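Local coordinates for diol-dehydratase (Roseburia inulinivorans, PDB 5I2A), which catalyses the dehydration of 1,2-propanediol as a B12-independent glycyl radical enzyme, at residues L754-M759 and I834-Q839; G337-S342 and A816-L821; G552-G557 and G692-S697; P654-D659 and N739-L744. All coordinates share one frame; numbering follows the deposited sequence.

Interactions 1, 2 and 3 meet around the loop that carries Gly817, the predicted radical site, modelled here as an ordinary glycine without the radical. Leu754 of interaction 1 packs its CD1 3.3 Å from Gly817 N of interaction 2, and its backbone N is probably hydrogen-bonded to Leu693 O of interaction 3 at 3.0 Å. Interactions 2 and 3, their centres about 14 Å apart, are joined by a probable bond of 3.0 Å from Ala339 N to Ser697 OG; Phe338 and Tyr694 each lie near a bound 1,2-ethanediol, probably from the crystallisation liquor. Interaction 4 is more peripheral: it touches interaction 1 through Phe755 CZ and Val741 CG2 (3.7 Å), but its nearest atoms stay about 13 Å from interaction 2.

Interaction 1: L754-M759 and I834-Q839; sequences LFNMKM and IKRTEQ
The Asn756 amide lies over one face of the Arg836 guanidinium, ND2 3.2 Å above the plane and shifted toward the rim, with the two planes 29° apart. Both nitrogens are donors, so this is face-on packing and not a bond; ND2 is instead hydrogen-bonded to Asp721 and Val815 O, and Arg836 NH2 shares that same Val815 carbonyl. At another corner of the guanidinium, NH1 gives a hydrogen bond of 3.1 Å to a water that is weakly linked to Met757 O. Lys758 does the long-range work. Its chain is anti at chi1 and chi2 but turns at chi3 (60°), which brings NZ to the C-terminal end of helix 827-835, where it bonds Ile833 O and, weakly, Arg836 O at 2.8 Å. An alanine here would probably leave those carbonyls without their ammonium partner and free the end of the helix to shift. Farther along, Gln839 N donates an almost straight bond to Lys758 O (2.9 Å, 175° at the hydrogen). A second water joins Lys758 N to Thr837 O, 2.6 Å from the latter. Gln839 then folds its aliphatic part over the sulphur-bearing chains: its CG is 3.6 Å from Met757 CG, and its CB 4.1 Å from Met759 SD, while NE2 bonds Asp730. The last modelled residues of the chain thus lie along strand 756-759, an outermost strand of a mixed five-stranded sheet, consistent with part of the ten-stranded barrel characteristic of glycyl radical enzymes.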
loop_
_atom_site.group_PDB
_atom_site.type_symbol
_atom_site.label_atom_id
_atom_site.label_comp_id
_atom_site.label_asym_id
_atom_site.label_seq_id
_atom_site.Cartn_x
_atom_site.Cartn_y
_atom_site.Cartn_z
ATOM N N LEU A 754 17.516 5.640 31.439
ATOM C CA LEU A 754 18.389 6.785 31.637
ATOM C C LEU A 754 18.486 7.178 33.111
ATOM O O LEU A 754 17.477 7.466 33.761
ATOM C CB LEU A 754 17.901 7.984 30.811
ATOM C CG LEU A 754 18.748 9.260 30.935
ATOM C CD1 LEU A 754 18.777 10.023 29.601
ATOM C CD2 LEU A 754 18.231 10.172 32.031
ATOM N N PHE A 755 19.713 7.231 33.608
ATOM C CA PHE A 755 19.987 7.642 34.987
ATOM C C PHE A 755 20.880 8.891 34.976
ATOM O O PHE A 755 22.078 8.806 34.688
ATOM C CB PHE A 755 20.645 6.491 35.766
ATOM C CG PHE A 755 20.816 6.740 37.258
ATOM C CD1 PHE A 755 20.247 7.846 37.888
ATOM C CD2 PHE A 755 21.563 5.852 38.027
ATOM C CE1 PHE A 755 20.411 8.054 39.254
ATOM C CE2 PHE A 755 21.735 6.053 39.398
ATOM C CZ PHE A 755 21.154 7.159 40.012
ATOM N N ASN A 756 20.271 10.036 35.266
ATOM C CA ASN A 756 20.982 11.302 35.465
ATOM C C ASN A 756 21.522 11.454 36.872
ATOM O O ASN A 756 20.808 11.204 37.836
ATOM C CB ASN A 756 20.059 12.497 35.210
ATOM C CG ASN A 756 20.095 12.985 33.782
ATOM O OD1 ASN A 756 21.106 12.866 33.090
ATOM N ND2 ASN A 756 18.979 13.552 33.336
ATOM N N MET A 757 22.758 11.929 36.990
ATOM C CA MET A 757 23.260 12.368 38.283
ATOM C C MET A 757 24.057 13.669 38.145
ATOM O O MET A 757 24.716 13.893 37.135
ATOM C CB MET A 757 24.107 11.264 38.922
ATOM C CG MET A 757 24.550 11.561 40.336
ATOM S SD MET A 757 25.411 10.195 41.136
ATOM C CE MET A 757 24.054 9.138 41.601
ATOM N N LYS A 758 23.973 14.539 39.147
ATOM C CA LYS A 758 24.750 15.778 39.132
ATOM C C LYS A 758 25.784 15.763 40.264
ATOM O O LYS A 758 25.443 15.537 41.424
ATOM C CB LYS A 758 23.827 17.005 39.235
ATOM C CG LYS A 758 24.557 18.357 39.275
ATOM C CD LYS A 758 23.610 19.543 39.007
ATOM C CE LYS A 758 22.518 19.598 40.044
ATOM N NZ LYS A 758 21.542 20.708 39.830
ATOM N N MET A 759 27.048 15.982 39.910
ATOM C CA MET A 759 28.144 16.006 40.878
ATOM C C MET A 759 28.621 17.416 41.077
ATOM O O MET A 759 28.719 18.181 40.125
ATOM C CB MET A 759 29.346 15.170 40.414
ATOM C CG MET A 759 29.002 13.846 39.754
ATOM S SD MET A 759 28.137 12.798 40.900
ATOM C CE MET A 759 29.429 12.547 42.117
ATOM N N ILE A 834 18.673 22.968 37.227
ATOM C CA ILE A 834 19.247 23.563 38.426
ATOM C C ILE A 834 18.789 22.875 39.712
ATOM O O ILE A 834 19.588 22.674 40.617
ATOM C CB ILE A 834 18.918 25.080 38.498
ATOM C CG1 ILE A 834 19.737 25.835 37.445
ATOM C CG2 ILE A 834 19.206 25.627 39.881
ATOM C CD1 ILE A 834 19.276 27.279 37.188
ATOM N N LYS A 835 17.518 22.493 39.809
ATOM C CA LYS A 835 17.072 21.925 41.071
ATOM C C LYS A 835 17.421 20.438 41.226
ATOM O O LYS A 835 17.163 19.866 42.277
ATOM C CB LYS A 835 15.568 22.128 41.265
ATOM C CG LYS A 835 14.689 21.110 40.596
ATOM C CD LYS A 835 13.242 21.240 41.076
ATOM C CE LYS A 835 12.339 20.233 40.345
ATOM N NZ LYS A 835 12.132 20.587 38.905
ATOM N N ARG A 836 18.007 19.822 40.201
ATOM C CA ARG A 836 18.454 18.435 40.328
ATOM C C ARG A 836 19.404 18.304 41.512
ATOM O O ARG A 836 20.194 19.207 41.781
ATOM C CB ARG A 836 19.141 17.953 39.055
ATOM C CG ARG A 836 18.188 17.750 37.881
ATOM C CD ARG A 836 18.955 17.359 36.633
ATOM N NE ARG A 836 18.100 17.299 35.448
ATOM C CZ ARG A 836 18.550 17.058 34.223
ATOM N NH1 ARG A 836 19.849 16.839 34.021
ATOM N NH2 ARG A 836 17.702 17.025 33.199
ATOM N N THR A 837 19.292 17.199 42.233
ATOM C CA THR A 837 20.119 16.960 43.420
ATOM C C THR A 837 21.613 17.028 43.107
ATOM O O THR A 837 22.100 16.393 42.179
ATOM C CB THR A 837 19.813 15.593 44.047
ATOM O OG1 THR A 837 18.395 15.431 44.155
ATOM C CG2 THR A 837 20.447 15.481 45.429
ATOM N N GLU A 838 22.332 17.840 43.867
ATOM C CA GLU A 838 23.782 17.899 43.750
ATOM C C GLU A 838 24.393 16.908 44.734
ATOM O O GLU A 838 24.186 17.039 45.933
ATOM C CB GLU A 838 24.288 19.316 44.026
ATOM C CG GLU A 838 25.779 19.374 44.234
ATOM C CD GLU A 838 26.228 20.715 44.785
ATOM O OE1 GLU A 838 25.934 21.758 44.158
ATOM O OE2 GLU A 838 26.866 20.710 45.853
ATOM N N GLN A 839 25.117 15.907 44.241
ATOM C CA GLN A 839 25.720 14.911 45.130
ATOM C C GLN A 839 26.962 15.477 45.823
ATOM O O GLN A 839 27.987 15.697 45.168
ATOM C CB GLN A 839 26.097 13.635 44.368
ATOM C CG GLN A 839 24.950 12.978 43.592
ATOM C CD GLN A 839 23.771 12.610 44.466
ATOM O OE1 GLN A 839 23.929 12.199 45.618
ATOM N NE2 GLN A 839 22.572 12.772 43.925
HETATM O O HOH W 1 22.180 15.960 35.897
HETATM O O HOH W 2 21.822 14.157 40.829
#

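Interaction 2: G337-S342 and A816-L821; sequences GFAGYS and AGYSAL
Tyr818 follows Gly817, the predicted radical residue, in the glycyl radical loop, and its ring reaches across to Ala339 and Ser342 in the loop before strand 346-350. The ring stands with CG between the backbone N and the carbonyl carbon (chi1 71°), which turns it toward the 337-342 loop. From there Tyr818 OH donates a 2.7 Å hydrogen bond to Ala339 O, approaching in the carbonyl plane on a lone pair, and the oxygen sits at the ring edge. Ser342 packs obliquely against the same ring, its CB 3.6 Å from Tyr818 CD2. Farther on, Ala820 CB points at Gly340, coming to 4.2 Å from its CA; any side chain on Gly340 would run into that methyl, and the glycine's positive phi of 110° points the same way. Two waters complete the join. One donates to Gly340 O at 2.9 Å and accepts from Leu821 N; the other lies 2.7 Å from Ser342 OG and donates to Ser819 O. Ser342 OG also bonds Phe344 N, while Asp109 receives the N-H groups of Gly340 and Tyr341, fixing the opposing loop. The junction is buried and joined by neutral groups: one phenol-to-carbonyl bond and two water bridges satisfy backbone polar atoms, and the phenol's grip on Ala339 is likely to restrain the chain immediately after Gly817.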
loop_
_atom_site.group_PDB
_atom_site.type_symbol
_atom_site.label_atom_id
_atom_site.label_comp_id
_atom_site.label_asym_id
_atom_site.label_seq_id
_atom_site.Cartn_x
_atom_site.Cartn_y
_atom_site.Cartn_z
ATOM N N GLY A 337 9.958 19.317 24.250
ATOM C CA GLY A 337 10.383 17.977 24.620
ATOM C C GLY A 337 11.706 17.565 24.000
ATOM O O GLY A 337 12.267 16.537 24.370
ATOM N N PHE A 338 12.187 18.356 23.043
ATOM C CA PHE A 338 13.461 18.097 22.382
ATOM C C PHE A 338 14.311 19.385 22.368
ATOM O O PHE A 338 14.827 19.779 21.334
ATOM C CB PHE A 338 13.263 17.611 20.932
ATOM C CG PHE A 338 12.482 16.319 20.784
ATOM C CD1 PHE A 338 13.107 15.094 20.914
ATOM C CD2 PHE A 338 11.129 16.343 20.461
ATOM C CE1 PHE A 338 12.392 13.898 20.735
ATOM C CE2 PHE A 338 10.409 15.163 20.286
ATOM C CZ PHE A 338 11.042 13.940 20.422
ATOM N N ALA A 339 14.437 20.043 23.508
ATOM C CA ALA A 339 14.944 21.423 23.521
ATOM C C ALA A 339 16.465 21.464 23.410
ATOM O O ALA A 339 17.139 20.593 23.934
ATOM C CB ALA A 339 14.495 22.131 24.779
ATOM N N GLY A 340 16.994 22.481 22.740
ATOM C CA GLY A 340 18.438 22.669 22.664
ATOM C C GLY A 340 19.011 22.411 21.278
ATOM O O GLY A 340 20.209 22.275 21.124
ATOM N N TYR A 341 18.140 22.337 20.278
ATOM C CA TYR A 341 18.547 22.142 18.883
ATOM C C TYR A 341 19.270 20.814 18.601
ATOM O O TYR A 341 19.935 20.697 17.588
ATOM C CB TYR A 341 19.456 23.285 18.418
ATOM C CG TYR A 341 18.851 24.675 18.484
ATOM C CD1 TYR A 341 17.863 25.064 17.601
ATOM C CD2 TYR A 341 19.308 25.605 19.411
ATOM C CE1 TYR A 341 17.323 26.340 17.639
ATOM C CE2 TYR A 341 18.786 26.893 19.456
ATOM C CZ TYR A 341 17.796 27.255 18.566
ATOM O OH TYR A 341 17.271 28.515 18.613
ATOM N N SER A 342 19.160 19.829 19.489
ATOM C CA SER A 342 19.851 18.564 19.275
ATOM C C SER A 342 19.244 17.756 18.117
ATOM O O SER A 342 18.040 17.841 17.830
ATOM C CB SER A 342 19.842 17.700 20.547
ATOM O OG SER A 342 20.730 16.602 20.383
ATOM N N ALA A 816 19.212 15.305 29.154
ATOM C CA ALA A 816 19.007 13.878 29.429
ATOM C C ALA A 816 19.250 13.062 28.170
ATOM O O ALA A 816 18.419 13.037 27.273
ATOM C CB ALA A 816 17.609 13.623 29.973
ATOM N N GLY A 817 20.406 12.419 28.100
ATOM C CA GLY A 817 20.759 11.623 26.943
ATOM C C GLY A 817 21.419 12.449 25.861
ATOM O O GLY A 817 21.743 11.927 24.798
ATOM N N TYR A 818 21.612 13.740 26.153
ATOM C CA TYR A 818 22.259 14.686 25.252
ATOM C C TYR A 818 22.678 15.915 26.021
ATOM O O TYR A 818 22.164 16.174 27.102
ATOM C CB TYR A 818 21.337 15.109 24.096
ATOM C CG TYR A 818 20.174 16.007 24.489
ATOM C CD1 TYR A 818 19.104 15.511 25.230
ATOM C CD2 TYR A 818 20.135 17.346 24.099
ATOM C CE1 TYR A 818 18.013 16.320 25.570
ATOM C CE2 TYR A 818 19.053 18.173 24.440
ATOM C CZ TYR A 818 17.993 17.654 25.164
ATOM O OH TYR A 818 16.922 18.454 25.503
ATOM N N SER A 819 23.596 16.672 25.437
ATOM C CA SER A 819 24.069 17.911 26.029
ATOM C C SER A 819 23.582 19.082 25.203
ATOM O O SER A 819 23.227 18.922 24.038
ATOM C CB SER A 819 25.595 17.911 26.120
ATOM O OG SER A 819 26.033 16.857 26.970
ATOM N N ALA A 820 23.560 20.261 25.809
ATOM C CA ALA A 820 23.084 21.440 25.122
ATOM C C ALA A 820 23.712 22.704 25.705
ATOM O O ALA A 820 24.227 22.699 26.830
ATOM C CB ALA A 820 21.565 21.511 25.197
ATOM N N LEU A 821 23.691 23.774 24.923
ATOM C CA LEU A 821 24.128 25.072 25.414
ATOM C C LEU A 821 23.075 25.591 26.397
ATOM O O LEU A 821 21.903 25.740 26.044
ATOM C CB LEU A 821 24.348 26.041 24.246
ATOM C CG LEU A 821 25.599 25.725 23.414
ATOM C CD1 LEU A 821 25.530 26.383 22.059
ATOM C CD2 LEU A 821 26.853 26.189 24.176
HETATM O O HOH W 3 22.166 24.019 22.285
HETATM O O HOH W 4 22.934 17.839 21.259
#

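Interaction 3: G552-G557 and G692-S697; sequences GPQGFG and GLYPVS
Gly692 bridges both neighbours of Gln554, its N-H reaching Pro553 O at 3.1 Å and its carbonyl taking the N-H of Gly555, the pattern of a parallel bridge, though the touching backbones run 50° apart. Alongside it, the Gln554 side chain lies flat on the Tyr694 ring: CG sits 3.3 Å from the ring centroid as a CH-pi contact, and amide and ring planes differ by only 3°. A bend at chi2 (42°) lays the amide along the ring toward the hydroxyl end. There NE2 is held by Gly552 O at 2.9 Å and by Asp452, OE1 by Asn751, and Tyr694 OH by His451 O. A side chain on Gly692 would collide with OE1, which comes within 3.0 Å of Gly692 CA. An alanine in place of Tyr694 would probably bare the stacked face of Gln554, leave His451 O without its phenol partner and open a gap beside the amide. Beyond Gly555 in the strand, Phe556 meets Pro695 at about a right angle, its CE2 3.6 Å from Pro695 CB, and Leu693 CD2 rests 3.7 Å from Gly555 O. Strand 548-556, in a mixed sheet with 454-457 and 688-689, thus holds the loop after 688-689 in the buried interior, consistent with a glycyl radical enzyme fold; Tyr694 also touches Val439 and lies near a bound 1,2-ethanediol, consistent with a pocket wall.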
loop_
_atom_site.group_PDB
_atom_site.type_symbol
_atom_site.label_atom_id
_atom_site.label_comp_id
_atom_site.label_asym_id
_atom_site.label_seq_id
_atom_site.Cartn_x
_atom_site.Cartn_y
_atom_site.Cartn_z
ATOM N N GLY A 552 9.726 1.594 20.207
ATOM C CA GLY A 552 10.244 1.913 21.531
ATOM C C GLY A 552 9.664 3.201 22.103
ATOM O O GLY A 552 10.143 4.292 21.791
ATOM N N PRO A 553 8.606 3.081 22.920
ATOM C CA PRO A 553 7.987 4.231 23.591
ATOM C C PRO A 553 8.433 4.365 25.054
ATOM O O PRO A 553 8.660 3.354 25.729
ATOM C CB PRO A 553 6.488 3.910 23.492
ATOM C CG PRO A 553 6.453 2.401 23.644
ATOM C CD PRO A 553 7.791 1.863 23.080
ATOM N N GLN A 554 8.534 5.605 25.532
ATOM C CA GLN A 554 9.166 5.910 26.817
ATOM C C GLN A 554 8.197 6.199 27.972
ATOM O O GLN A 554 7.265 6.994 27.826
ATOM C CB GLN A 554 10.093 7.110 26.654
ATOM C CG GLN A 554 11.446 6.779 26.067
ATOM C CD GLN A 554 11.359 5.794 24.910
ATOM O OE1 GLN A 554 11.504 4.592 25.105
ATOM N NE2 GLN A 554 11.124 6.299 23.707
ATOM N N GLY A 555 8.449 5.567 29.114
ATOM C CA GLY A 555 7.678 5.796 30.324
ATOM C C GLY A 555 8.275 6.880 31.217
ATOM O O GLY A 555 9.463 6.853 31.548
ATOM N N PHE A 556 7.442 7.841 31.601
ATOM C CA PHE A 556 7.870 8.973 32.412
ATOM C C PHE A 556 7.349 8.890 33.833
ATOM O O PHE A 556 6.180 8.602 34.042
ATOM C CB PHE A 556 7.374 10.288 31.805
ATOM C CG PHE A 556 8.125 10.742 30.574
ATOM C CD1 PHE A 556 8.060 10.026 29.395
ATOM C CD2 PHE A 556 8.854 11.932 30.594
ATOM C CE1 PHE A 556 8.728 10.465 28.259
ATOM C CE2 PHE A 556 9.517 12.387 29.461
ATOM C CZ PHE A 556 9.458 11.647 28.295
ATOM N N GLY A 557 8.199 9.185 34.804
ATOM C CA GLY A 557 7.734 9.457 36.146
ATOM C C GLY A 557 7.803 8.328 37.154
ATOM O O GLY A 557 7.076 8.351 38.153
ATOM N N GLY A 692 11.199 1.850 26.739
ATOM C CA GLY A 692 12.331 2.604 27.246
ATOM C C GLY A 692 11.882 3.452 28.426
ATOM O O GLY A 692 10.680 3.650 28.640
ATOM N N LEU A 693 12.845 3.944 29.197
ATOM C CA LEU A 693 12.577 4.811 30.335
ATOM C C LEU A 693 13.573 5.974 30.305
ATOM O O LEU A 693 14.597 5.960 30.981
ATOM C CB LEU A 693 12.667 4.039 31.656
ATOM C CG LEU A 693 11.715 2.846 31.807
ATOM C CD1 LEU A 693 12.132 1.923 32.939
ATOM C CD2 LEU A 693 10.276 3.302 31.979
ATOM N N TYR A 694 13.257 6.975 29.501
ATOM C CA TYR A 694 14.088 8.159 29.398
ATOM C C TYR A 694 13.222 9.348 29.000
ATOM O O TYR A 694 12.133 9.167 28.467
ATOM C CB TYR A 694 15.228 7.948 28.404
ATOM C CG TYR A 694 14.859 7.782 26.935
ATOM C CD1 TYR A 694 14.606 8.892 26.133
ATOM C CD2 TYR A 694 14.859 6.520 26.329
ATOM C CE1 TYR A 694 14.332 8.754 24.796
ATOM C CE2 TYR A 694 14.589 6.373 24.958
ATOM C CZ TYR A 694 14.319 7.494 24.205
ATOM O OH TYR A 694 14.050 7.394 22.861
ATOM N N PRO A 695 13.689 10.562 29.300
ATOM C CA PRO A 695 12.779 11.707 29.168
ATOM C C PRO A 695 13.076 12.723 28.067
ATOM O O PRO A 695 12.199 13.541 27.802
ATOM C CB PRO A 695 12.928 12.389 30.520
ATOM C CG PRO A 695 14.408 12.247 30.788
ATOM C CD PRO A 695 14.787 10.857 30.241
ATOM N N VAL A 696 14.259 12.681 27.457
ATOM C CA VAL A 696 14.740 13.789 26.626
ATOM C C VAL A 696 14.536 15.063 27.463
ATOM O O VAL A 696 14.954 15.076 28.612
ATOM C CB VAL A 696 14.055 13.861 25.254
ATOM C CG1 VAL A 696 14.942 14.650 24.274
ATOM C CG2 VAL A 696 13.840 12.447 24.704
ATOM N N SER A 697 13.876 16.105 26.956
ATOM C CA SER A 697 13.585 17.234 27.842
ATOM C C SER A 697 12.086 17.309 28.165
ATOM O O SER A 697 11.604 18.305 28.705
ATOM C CB SER A 697 14.068 18.566 27.236
ATOM O OG SER A 697 13.305 18.972 26.110
#

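Interaction 4: P654-D659 and N739-L744; sequences PKYGND and NSVAKL
Ser740 OG, pointing from the end of helix 734-741, receives the Asp659 N-H, with 2.7 Å between Asp659 N and Ser740 OG. A weaker bond comes from Gly657 N, 3.2 Å from Ser740 OG, so one hydroxyl gathers a bend of the 654-659 loop. It also bonds Asp664. Beside it the Asp659 carboxylate, with CG anti to the backbone N (chi1 -160°), divides its oxygens between two side chains. Lys743, extended beyond CG, brings NZ to OD1 at 2.8 Å on the anti lone pair, a salt bridge. Asn739 ND2 meets OD2 at 3.0 Å from above the carboxylate plane, about 60° out of it, and Asn739 OD1 is taken by Gln783. Toward Val741 and Leu744, the Tyr656 ring reaches along the helix end until its hydroxyl oxygen lies 3.4 Å from Val741 CA and 3.5 Å from Leu744 CD1, crossing both side chains at about a right angle; OH itself bonds Val723 O. In the next shell the loop braces itself: Asn658 ND2 donates a 2.9 Å bond to Lys655 O, and its OD1 is held by Ser732. On the other side the type I turn from Val741 to Leu744 sets Lys743 and Leu744 toward the loop. Lys743 NZ also makes salt bridges to Asp661 and Asp664 of the helix that follows the loop. With three carboxylates around one ammonium, the lysine would be expected to stay protonated, and its charge ties the loop and helix 661-678 to the end of helix 734-741.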
loop_
_atom_site.group_PDB
_atom_site.type_symbol
_atom_site.label_atom_id
_atom_site.label_comp_id
_atom_site.label_asym_id
_atom_site.label_seq_id
_atom_site.Cartn_x
_atom_site.Cartn_y
_atom_site.Cartn_z
ATOM N N PRO A 654 10.110 8.374 53.954
ATOM C CA PRO A 654 11.255 7.894 53.175
ATOM C C PRO A 654 10.922 7.893 51.677
ATOM O O PRO A 654 9.783 7.636 51.324
ATOM C CB PRO A 654 11.484 6.469 53.707
ATOM C CG PRO A 654 10.253 6.125 54.474
ATOM C CD PRO A 654 9.671 7.403 54.966
ATOM N N LYS A 655 11.899 8.189 50.825
ATOM C CA LYS A 655 11.659 8.317 49.398
ATOM C C LYS A 655 12.532 7.367 48.569
ATOM O O LYS A 655 13.589 6.922 49.013
ATOM C CB LYS A 655 11.912 9.755 48.942
ATOM C CG LYS A 655 11.121 10.821 49.674
ATOM C CD LYS A 655 9.648 10.783 49.309
ATOM C CE LYS A 655 8.903 11.956 49.943
ATOM N NZ LYS A 655 7.432 11.939 49.640
ATOM N N TYR A 656 12.069 7.072 47.360
ATOM C CA TYR A 656 12.850 6.341 46.367
ATOM C C TYR A 656 14.178 7.050 46.176
ATOM O O TYR A 656 14.214 8.265 46.085
ATOM C CB TYR A 656 12.063 6.248 45.052
ATOM C CG TYR A 656 12.791 5.671 43.847
ATOM C CD1 TYR A 656 13.169 4.335 43.807
ATOM C CD2 TYR A 656 13.020 6.451 42.715
ATOM C CE1 TYR A 656 13.792 3.798 42.688
ATOM C CE2 TYR A 656 13.633 5.921 41.583
ATOM C CZ TYR A 656 14.023 4.600 41.581
ATOM O OH TYR A 656 14.648 4.074 40.481
ATOM N N GLY A 657 15.273 6.295 46.153
ATOM C CA GLY A 657 16.584 6.885 45.946
ATOM C C GLY A 657 17.434 6.966 47.202
ATOM O O GLY A 657 18.476 7.632 47.228
ATOM N N ASN A 658 16.983 6.289 48.250
ATOM C CA ASN A 658 17.711 6.271 49.509
ATOM C C ASN A 658 17.957 4.844 49.997
ATOM O O ASN A 658 18.197 4.626 51.182
ATOM C CB ASN A 658 16.952 7.063 50.575
ATOM C CG ASN A 658 16.801 8.519 50.212
ATOM O OD1 ASN A 658 17.696 9.318 50.450
ATOM N ND2 ASN A 658 15.673 8.868 49.611
ATOM N N ASP A 659 17.859 3.885 49.081
ATOM C CA ASP A 659 18.148 2.480 49.371
ATOM C C ASP A 659 17.204 1.941 50.457
ATOM O O ASP A 659 17.585 1.125 51.276
ATOM C CB ASP A 659 19.619 2.320 49.781
ATOM C CG ASP A 659 20.131 0.893 49.624
ATOM O OD1 ASP A 659 19.408 0.037 49.077
ATOM O OD2 ASP A 659 21.282 0.638 50.019
ATOM N N ASN A 739 21.941 2.288 44.433
ATOM C CA ASN A 739 21.370 1.055 44.969
ATOM C C ASN A 739 19.855 0.992 44.730
ATOM O O ASN A 739 19.339 -0.045 44.327
ATOM C CB ASN A 739 21.671 0.902 46.474
ATOM C CG ASN A 739 23.153 0.622 46.770
ATOM O OD1 ASN A 739 23.957 0.357 45.875
ATOM N ND2 ASN A 739 23.507 0.678 48.046
ATOM N N SER A 740 19.154 2.100 44.965
ATOM C CA SER A 740 17.715 2.154 44.714
ATOM C C SER A 740 17.392 1.929 43.244
ATOM O O SER A 740 16.528 1.125 42.913
ATOM C CB SER A 740 17.115 3.501 45.139
ATOM O OG SER A 740 16.977 3.627 46.538
ATOM N N VAL A 741 18.077 2.663 42.375
ATOM C CA VAL A 741 17.732 2.678 40.954
ATOM C C VAL A 741 18.039 1.311 40.336
ATOM O O VAL A 741 17.339 0.862 39.436
ATOM C CB VAL A 741 18.478 3.795 40.201
ATOM C CG1 VAL A 741 18.183 3.743 38.708
ATOM C CG2 VAL A 741 18.092 5.181 40.765
ATOM N N ALA A 742 19.063 0.631 40.851
ATOM C CA ALA A 742 19.381 -0.715 40.367
ATOM C C ALA A 742 18.359 -1.771 40.784
ATOM O O ALA A 742 18.436 -2.887 40.312
ATOM C CB ALA A 742 20.750 -1.139 40.827
ATOM N N LYS A 743 17.406 -1.433 41.648
ATOM C CA LYS A 743 16.356 -2.400 42.004
ATOM C C LYS A 743 15.268 -2.520 40.924
ATOM O O LYS A 743 14.471 -3.456 40.935
ATOM C CB LYS A 743 15.726 -2.038 43.350
ATOM C CG LYS A 743 16.726 -2.150 44.519
ATOM C CD LYS A 743 16.197 -1.530 45.803
ATOM C CE LYS A 743 17.274 -1.513 46.886
ATOM N NZ LYS A 743 16.855 -0.728 48.085
ATOM N N LEU A 744 15.242 -1.574 39.994
ATOM C CA LEU A 744 14.355 -1.688 38.845
ATOM C C LEU A 744 14.834 -2.818 37.937
ATOM O O LEU A 744 16.028 -3.142 37.924
ATOM C CB LEU A 744 14.317 -0.388 38.049
ATOM C CG LEU A 744 13.920 0.907 38.745
ATOM C CD1 LEU A 744 13.928 2.016 37.729
ATOM C CD2 LEU A 744 12.542 0.755 39.370
#